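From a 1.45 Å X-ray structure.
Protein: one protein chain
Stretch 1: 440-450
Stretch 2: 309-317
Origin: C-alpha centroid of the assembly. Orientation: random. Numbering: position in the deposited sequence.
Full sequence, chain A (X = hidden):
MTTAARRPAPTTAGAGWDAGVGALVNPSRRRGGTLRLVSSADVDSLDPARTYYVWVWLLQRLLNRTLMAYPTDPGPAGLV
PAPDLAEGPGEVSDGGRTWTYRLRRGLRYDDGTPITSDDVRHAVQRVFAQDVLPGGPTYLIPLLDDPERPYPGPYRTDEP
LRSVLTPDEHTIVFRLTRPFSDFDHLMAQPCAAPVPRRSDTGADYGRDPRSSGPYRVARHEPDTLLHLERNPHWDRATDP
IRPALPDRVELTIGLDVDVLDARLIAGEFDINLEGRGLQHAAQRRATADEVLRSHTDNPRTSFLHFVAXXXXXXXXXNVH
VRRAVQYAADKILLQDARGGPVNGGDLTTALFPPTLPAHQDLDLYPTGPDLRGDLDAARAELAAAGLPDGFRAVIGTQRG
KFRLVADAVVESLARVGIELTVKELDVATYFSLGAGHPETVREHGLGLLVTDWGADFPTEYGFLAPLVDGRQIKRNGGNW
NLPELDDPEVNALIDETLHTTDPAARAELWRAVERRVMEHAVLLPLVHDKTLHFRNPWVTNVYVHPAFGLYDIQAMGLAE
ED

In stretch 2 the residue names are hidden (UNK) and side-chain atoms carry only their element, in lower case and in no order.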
ATOM      1  N   THR A 440       6.796  15.209  17.384  1.00 12.71           N
ATOM      2  CA  THR A 440       6.506  14.202  18.406  1.00 12.57           C
ATOM      3  C   THR A 440       7.739  13.348  18.674  1.00 12.09           C
ATOM      4  O   THR A 440       8.055  13.043  19.825  1.00 11.73           O
ATOM      5  CB  THR A 440       5.322  13.299  17.996  1.00 12.85           C
ATOM      6  OG1 THR A 440       4.169  14.112  17.763  1.00 13.36           O
ATOM      7  CG2 THR A 440       5.000  12.274  19.084  1.00 13.09           C
ATOM      8  N   VAL A 441       8.437  12.980  17.602  1.00 11.50           N
ATOM      9  CA  VAL A 441       9.672  12.205  17.701  1.00 11.02           C
ATOM     10  C   VAL A 441      10.695  12.954  18.568  1.00 10.92           C
ATOM     11  O   VAL A 441      11.347  12.355  19.425  1.00 10.62           O
ATOM     12  CB  VAL A 441      10.238  11.873  16.292  1.00 11.06           C
ATOM     13  CG1 VAL A 441      11.638  11.266  16.379  1.00 10.37           C
ATOM     14  CG2 VAL A 441       9.295  10.927  15.553  1.00 11.30           C
ATOM     15  N   ARG A 442      10.804  14.265  18.359  1.00 11.06           N
ATOM     16  CA  ARG A 442      11.707  15.104  19.151  1.00 11.28           C
ATOM     17  C   ARG A 442      11.216  15.309  20.588  1.00 11.54           C
ATOM     18  O   ARG A 442      12.008  15.236  21.527  1.00 11.78           O
ATOM     19  CB  ARG A 442      11.946  16.442  18.452  1.00 11.49           C
ATOM     20  CG  ARG A 442      12.864  16.336  17.252  1.00 12.32           C
ATOM     21  CD  ARG A 442      12.738  17.554  16.355  1.00 12.67           C
ATOM     22  NE  ARG A 442      13.682  17.515  15.242  1.00 12.58           N
ATOM     23  CZ  ARG A 442      13.494  16.826  14.119  1.00 12.86           C
ATOM     24  NH1 ARG A 442      12.389  16.102  13.949  1.00 12.43           N
ATOM     25  NH2 ARG A 442      14.417  16.865  13.165  1.00 12.70           N
ATOM     26  N   GLU A 443       9.915  15.547  20.757  1.00 11.50           N
ATOM     27  CA  GLU A 443       9.324  15.749  22.091  1.00 11.99           C
ATOM     28  C   GLU A 443       9.644  14.601  23.053  1.00 11.41           C
ATOM     29  O   GLU A 443       9.994  14.825  24.220  1.00 11.26           O
ATOM     30  CB  GLU A 443       7.805  15.940  21.987  1.00 11.98           C
ATOM     31  CG  GLU A 443       7.105  16.117  23.337  1.00 12.99           C
ATOM     32  CD  GLU A 443       5.587  16.217  23.239  1.00 13.80           C
ATOM     33  OE1 GLU A 443       5.053  16.430  22.128  1.00 17.50           O
ATOM     34  OE2 GLU A 443       4.923  16.079  24.289  1.00 16.96           O
ATOM     35  N   HIS A 444       9.525  13.374  22.552  1.00 10.90           N
ATOM     36  CA  HIS A 444       9.703  12.185  23.375  1.00 10.61           C
ATOM     37  C   HIS A 444      11.085  11.556  23.226  1.00  9.96           C
ATOM     38  O   HIS A 444      11.386  10.565  23.891  1.00 10.39           O
ATOM     39  CB  HIS A 444       8.611  11.161  23.073  1.00 10.43           C
ATOM     40  CG  HIS A 444       7.231  11.659  23.357  1.00 11.46           C
ATOM     41  ND1 HIS A 444       6.756  11.837  24.638  1.00 12.08           N
ATOM     42  CD2 HIS A 444       6.227  12.027  22.528  1.00 12.65           C
ATOM     43  CE1 HIS A 444       5.515  12.289  24.586  1.00 12.94           C
ATOM     44  NE2 HIS A 444       5.170  12.410  23.316  1.00 12.99           N
ATOM     45  N   GLY A 445      11.913  12.139  22.365  1.00  9.64           N
ATOM     46  CA  GLY A 445      13.292  11.675  22.170  1.00  9.14           C
ATOM     47  C   GLY A 445      13.342  10.233  21.707  1.00  9.35           C
ATOM     48  O   GLY A 445      14.021   9.394  22.313  1.00  9.12           O
ATOM     49  N   LEU A 446      12.628   9.960  20.619  1.00  9.14           N
ATOM     50  CA  LEU A 446      12.459   8.602  20.106  1.00  9.03           C
ATOM     51  C   LEU A 446      13.558   8.252  19.106  1.00  9.09           C
ATOM     52  O   LEU A 446      13.404   8.430  17.893  1.00  9.27           O
ATOM     53  CB  LEU A 446      11.065   8.431  19.486  1.00  9.18           C
ATOM     54  CG  LEU A 446       9.893   8.821  20.400  1.00  9.03           C
ATOM     55  CD1 LEU A 446       8.550   8.733  19.685  1.00  9.86           C
ATOM     56  CD2 LEU A 446       9.882   7.984  21.683  1.00 10.09           C
ATOM     57  N   GLY A 447      14.673   7.758  19.638  1.00  8.98           N
ATOM     58  CA  GLY A 447      15.849   7.416  18.844  1.00  8.71           C
ATOM     59  C   GLY A 447      15.622   6.224  17.936  1.00  8.42           C
ATOM     60  O   GLY A 447      16.266   6.109  16.891  1.00  8.55           O
ATOM     61  N   LEU A 448      14.719   5.337  18.358  1.00  8.33           N
ATOM     62  CA  LEU A 448      14.268   4.215  17.537  1.00  8.13           C
ATOM     63  C   LEU A 448      12.749   4.219  17.444  1.00  8.10           C
ATOM     64  O   LEU A 448      12.068   4.637  18.385  1.00  8.07           O
ATOM     65  CB  LEU A 448      14.733   2.872  18.118  1.00  8.54           C
ATOM     66  CG  LEU A 448      16.195   2.711  18.542  1.00  8.98           C
ATOM     67  CD1 LEU A 448      16.309   2.880  20.054  1.00 11.21           C
ATOM     68  CD2 LEU A 448      16.745   1.361  18.127  1.00 11.90           C
ATOM     69  N   LEU A 449      12.230   3.745  16.313  1.00  7.83           N
ATOM     70  CA  LEU A 449      10.788   3.677  16.065  1.00  8.19           C
ATOM     71  C   LEU A 449      10.442   2.368  15.379  1.00  8.43           C
ATOM     72  O   LEU A 449      11.104   1.980  14.409  1.00  8.25           O
ATOM     73  CB  LEU A 449      10.336   4.842  15.178  1.00  8.22           C
ATOM     74  CG  LEU A 449      10.386   6.249  15.781  1.00  8.62           C
ATOM     75  CD1 LEU A 449      10.274   7.308  14.693  1.00  9.35           C
ATOM     76  CD2 LEU A 449       9.267   6.409  16.816  1.00  9.11           C
ATOM     77  N   VAL A 450       9.405   1.695  15.875  1.00  8.91           N
ATOM     78  CA  VAL A 450       8.900   0.478  15.242  1.00  9.40           C
ATOM     79  C   VAL A 450       7.761   0.844  14.306  1.00  9.42           C
ATOM     80  O   VAL A 450       6.826   1.543  14.699  1.00  9.39           O
ATOM     81  CB  VAL A 450       8.373  -0.544  16.282  1.00  9.70           C
ATOM     82  CG1 VAL A 450       7.812  -1.797  15.587  1.00 10.12           C
ATOM     83  CG2 VAL A 450       9.466  -0.929  17.261  1.00  9.64           C
ATOM     84  N   UNK A 309      15.960   4.488  12.885  1.00  7.66           N
ATOM     85  CA  UNK A 309      16.797   5.224  13.828  1.00  8.03           C
ATOM     86  C   UNK A 309      16.974   6.671  13.373  1.00  8.19           C
ATOM     87  O   UNK A 309      17.201   6.937  12.192  1.00  8.46           O
ATOM     88  c   UNK A 309      18.140   4.528  14.019  1.00  8.01           C
ATOM     89  s   UNK A 309      19.566   2.380  15.056  1.00  8.29           S
ATOM     90  c   UNK A 309      18.045   3.329  14.946  1.00  8.36           C
ATOM     91  c   UNK A 309      19.460   1.364  13.585  1.00  8.62           C
ATOM     92  N   UNK A 310      16.860   7.591  14.328  1.00  8.40           N
ATOM     93  CA  UNK A 310      16.724   9.019  14.045  1.00  8.35           C
ATOM     94  C   UNK A 310      17.993   9.798  14.390  1.00  8.67           C
ATOM     95  O   UNK A 310      18.262  10.026  15.566  1.00  8.67           O
ATOM     96  n   UNK A 310      13.745   7.035  15.198  1.00  8.81           N
ATOM     97  o   UNK A 310      13.965   7.275  12.975  1.00  9.67           O
ATOM     98  c   UNK A 310      14.152   9.248  14.298  1.00  8.19           C
ATOM     99  c   UNK A 310      15.542   9.589  14.840  1.00  8.13           C
ATOM    100  c   UNK A 310      13.934   7.763  14.101  1.00  8.39           C
ATOM    101  N   UNK A 311      18.780  10.200  13.369  1.00  9.09           N
ATOM    102  CA  UNK A 311      19.987  10.999  13.628  1.00  9.43           C
ATOM    103  C   UNK A 311      19.758  12.296  14.413  1.00 10.12           C
ATOM    104  O   UNK A 311      20.691  12.793  15.051  1.00 10.72           O
ATOM    105  c   UNK A 311      20.509  11.303  12.220  1.00  9.59           C
ATOM    106  c   UNK A 311      18.648   9.898  11.931  1.00  8.88           C
ATOM    107  c   UNK A 311      20.043  10.134  11.416  1.00  9.39           C
ATOM    108  N   UNK A 312      18.537  12.825  14.378  1.00 10.37           N
ATOM    109  CA  UNK A 312      18.191  14.024  15.149  1.00 10.29           C
ATOM    110  C   UNK A 312      18.044  13.769  16.655  1.00 10.57           C
ATOM    111  O   UNK A 312      17.866  14.711  17.442  1.00 10.88           O
ATOM    112  n   UNK A 312      14.024  12.639  13.847  1.00 10.57           N
ATOM    113  c   UNK A 312      14.654  13.532  14.680  1.00 10.19           C
ATOM    114  c   UNK A 312      15.859  13.812  14.128  1.00  9.96           C
ATOM    115  c   UNK A 312      16.955  14.733  14.572  1.00 10.22           C
ATOM    116  n   UNK A 312      15.923  13.084  12.958  1.00 10.02           N
ATOM    117  c   UNK A 312      14.809  12.385  12.816  1.00  9.97           C
ATOM    118  N   UNK A 313      18.132  12.501  17.051  1.00 10.39           N
ATOM    119  CA  UNK A 313      18.074  12.110  18.456  1.00 10.22           C
ATOM    120  C   UNK A 313      19.411  11.482  18.861  1.00 10.65           C
ATOM    121  O   UNK A 313      19.640  10.304  18.598  1.00 10.28           O
ATOM    122  c   UNK A 313      16.792  10.795  20.232  1.00 10.03           C
ATOM    123  c   UNK A 313      15.045  12.900  18.636  1.00  9.62           C
ATOM    124  c   UNK A 313      16.914  11.101  18.732  1.00 10.26           C
ATOM    125  c   UNK A 313      15.581  11.565  18.115  1.00 10.33           C
ATOM    126  N   UNK A 314      20.312  12.268  19.480  1.00 11.03           N
ATOM    127  CA  UNK A 314      21.566  11.687  19.967  1.00 11.09           C
ATOM    128  C   UNK A 314      21.312  10.494  20.892  1.00 10.93           C
ATOM    129  O   UNK A 314      20.331  10.500  21.633  1.00 11.15           O
ATOM    130  c   UNK A 314      22.204  12.846  20.741  1.00 11.14           C
ATOM    131  c   UNK A 314      20.250  13.722  19.730  1.00 11.10           C
ATOM    132  c   UNK A 314      21.675  14.066  20.066  1.00 11.74           C
ATOM    133  N   UNK A 315      22.186   9.470  20.853  1.00 10.63           N
ATOM    134  CA  UNK A 315      23.419   9.390  20.068  1.00 10.29           C
ATOM    135  C   UNK A 315      23.259   8.753  18.680  1.00 10.19           C
ATOM    136  O   UNK A 315      24.248   8.307  18.094  1.00 10.08           O
ATOM    137  c   UNK A 315      22.014   8.271  21.690  1.00 10.46           C
ATOM    138  c   UNK A 315      23.344   7.551  21.555  1.00 10.75           C
ATOM    139  c   UNK A 315      24.305   8.504  20.943  1.00 10.57           C
ATOM    140  N   UNK A 316      22.038   8.730  18.155  1.00  9.72           N
ATOM    141  CA  UNK A 316      21.786   8.079  16.866  1.00  9.60           C
ATOM    142  C   UNK A 316      22.245   8.896  15.660  1.00  9.70           C
ATOM    143  O   UNK A 316      22.088   8.468  14.522  1.00  9.57           O
ATOM    144  c   UNK A 316      19.930   6.630  17.761  1.00  8.81           C
ATOM    145  c   UNK A 316      19.832   4.324  18.475  1.00  8.74           C
ATOM    146  c   UNK A 316      20.322   7.655  16.748  1.00  9.32           C
ATOM    147  c   UNK A 316      20.172   5.282  17.525  1.00  8.35           C
ATOM    148  c   UNK A 316      19.033   6.065  19.925  1.00  9.27           C
ATOM    149  c   UNK A 316      19.261   4.718  19.678  1.00  9.44           C
ATOM    150  c   UNK A 316      19.375   7.011  18.972  1.00  8.45           C
ATOM    151  N   UNK A 317      22.827  10.065  15.923  1.00 10.03           N
ATOM    152  CA  UNK A 317      23.504  10.850  14.896  1.00 10.66           C
ATOM    153  C   UNK A 317      24.792  10.170  14.427  1.00 10.30           C
ATOM    154  O   UNK A 317      25.285  10.444  13.329  1.00 10.86           O
ATOM    155  o   UNK A 317      25.720  12.859  16.725  1.00 17.38           O
ATOM    156  o   UNK A 317      24.194  11.632  17.701  1.00 13.47           O
ATOM    157  c   UNK A 317      23.815  12.259  15.423  1.00 11.03           C
ATOM    158  c   UNK A 317      24.633  12.241  16.707  1.00 12.71           C
TER

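Position 309 carries four side-chain atoms in an unbranched chain, two carbons, a sulfur and a terminal carbon; the chain packs against the L448 side chain. This is methionine. M309 pairs with L448 in an antiparallel, non-hydrogen-bonded bridge (CA to CA 4.6 Å), so both side chains lie on the same face of the sheet, with M309 CG 4.0 Å from L448 CD2.

Position 310 has three carbons in a row, the third bearing one oxygen and one nitrogen, and the nitrogen meets the L446 carbonyl. This is glutamine. The amide assignment follows from the bonding, since Q310 NE2 donates to L446 O at 3.1 Å with a nearly straight N-H...O angle of 172°. Its backbone N donates to G447 O at 3.0 Å and 154°.

At position 311, three carbons close a ring onto the backbone nitrogen, and nothing on stretch 1 is in contact with them, which identifies proline by the ring alone. P311 points away from stretch 1.

Position 312 shows one carbon leading to a five-membered ring of three carbons and two nitrogens, and the ring lies against the R442 guanidinium; it is histidine. The guanidinium lies flat on H312, with centres 4.1 Å apart and planes inclined by 6°; V441 CG1 approaches the ring edge, 3.7 Å from H312 NE2.

Position 313 has four carbons, forked at the first, with one arm two carbons long, and they pack on V441, R442 and G445: isoleucine. I313 CD1 reaches V441 O at 3.8 Å, and I313 CG2 lies 3.7 Å from G445 O. I313 N donates to Q310 O at 2.9 Å, closing a type I turn.

Positions 314 and 315 each have three carbons closed onto the backbone nitrogen, touch nothing on stretch 1, and are both prolines. The peptide bond between P314 and P315 is cis.

Position 316 has one carbon and a six-carbon ring with no further atoms, packed on G447 and L448: phenylalanine. F316 CD1 sits 3.6 Å from G447 CA, and F316 CZ is 3.5 Å from L448 CD1. An ideal CB on G447 would fall 2.3 Å from F316 CE1, a clash, so the bare glycine makes room for the ring.

Position 317 has two carbons, the second carrying two oxygens, out of reach of stretch 1: aspartate. D317 is exposed.

The contact works through backbone pairing and side-chain packing. G447 O receives the Q310 N hydrogen bond and a CA-H...O contact from M309 CA (3.2 Å), while the Q310 amide secures L446 O. The turn from Q310 to I313 then brings H312 and I313 against the helical residues V441 and R442. Together the stretches bury 523 Å², both sides summed.

Stretch 2, residues 309-317: MQPHIPPFD
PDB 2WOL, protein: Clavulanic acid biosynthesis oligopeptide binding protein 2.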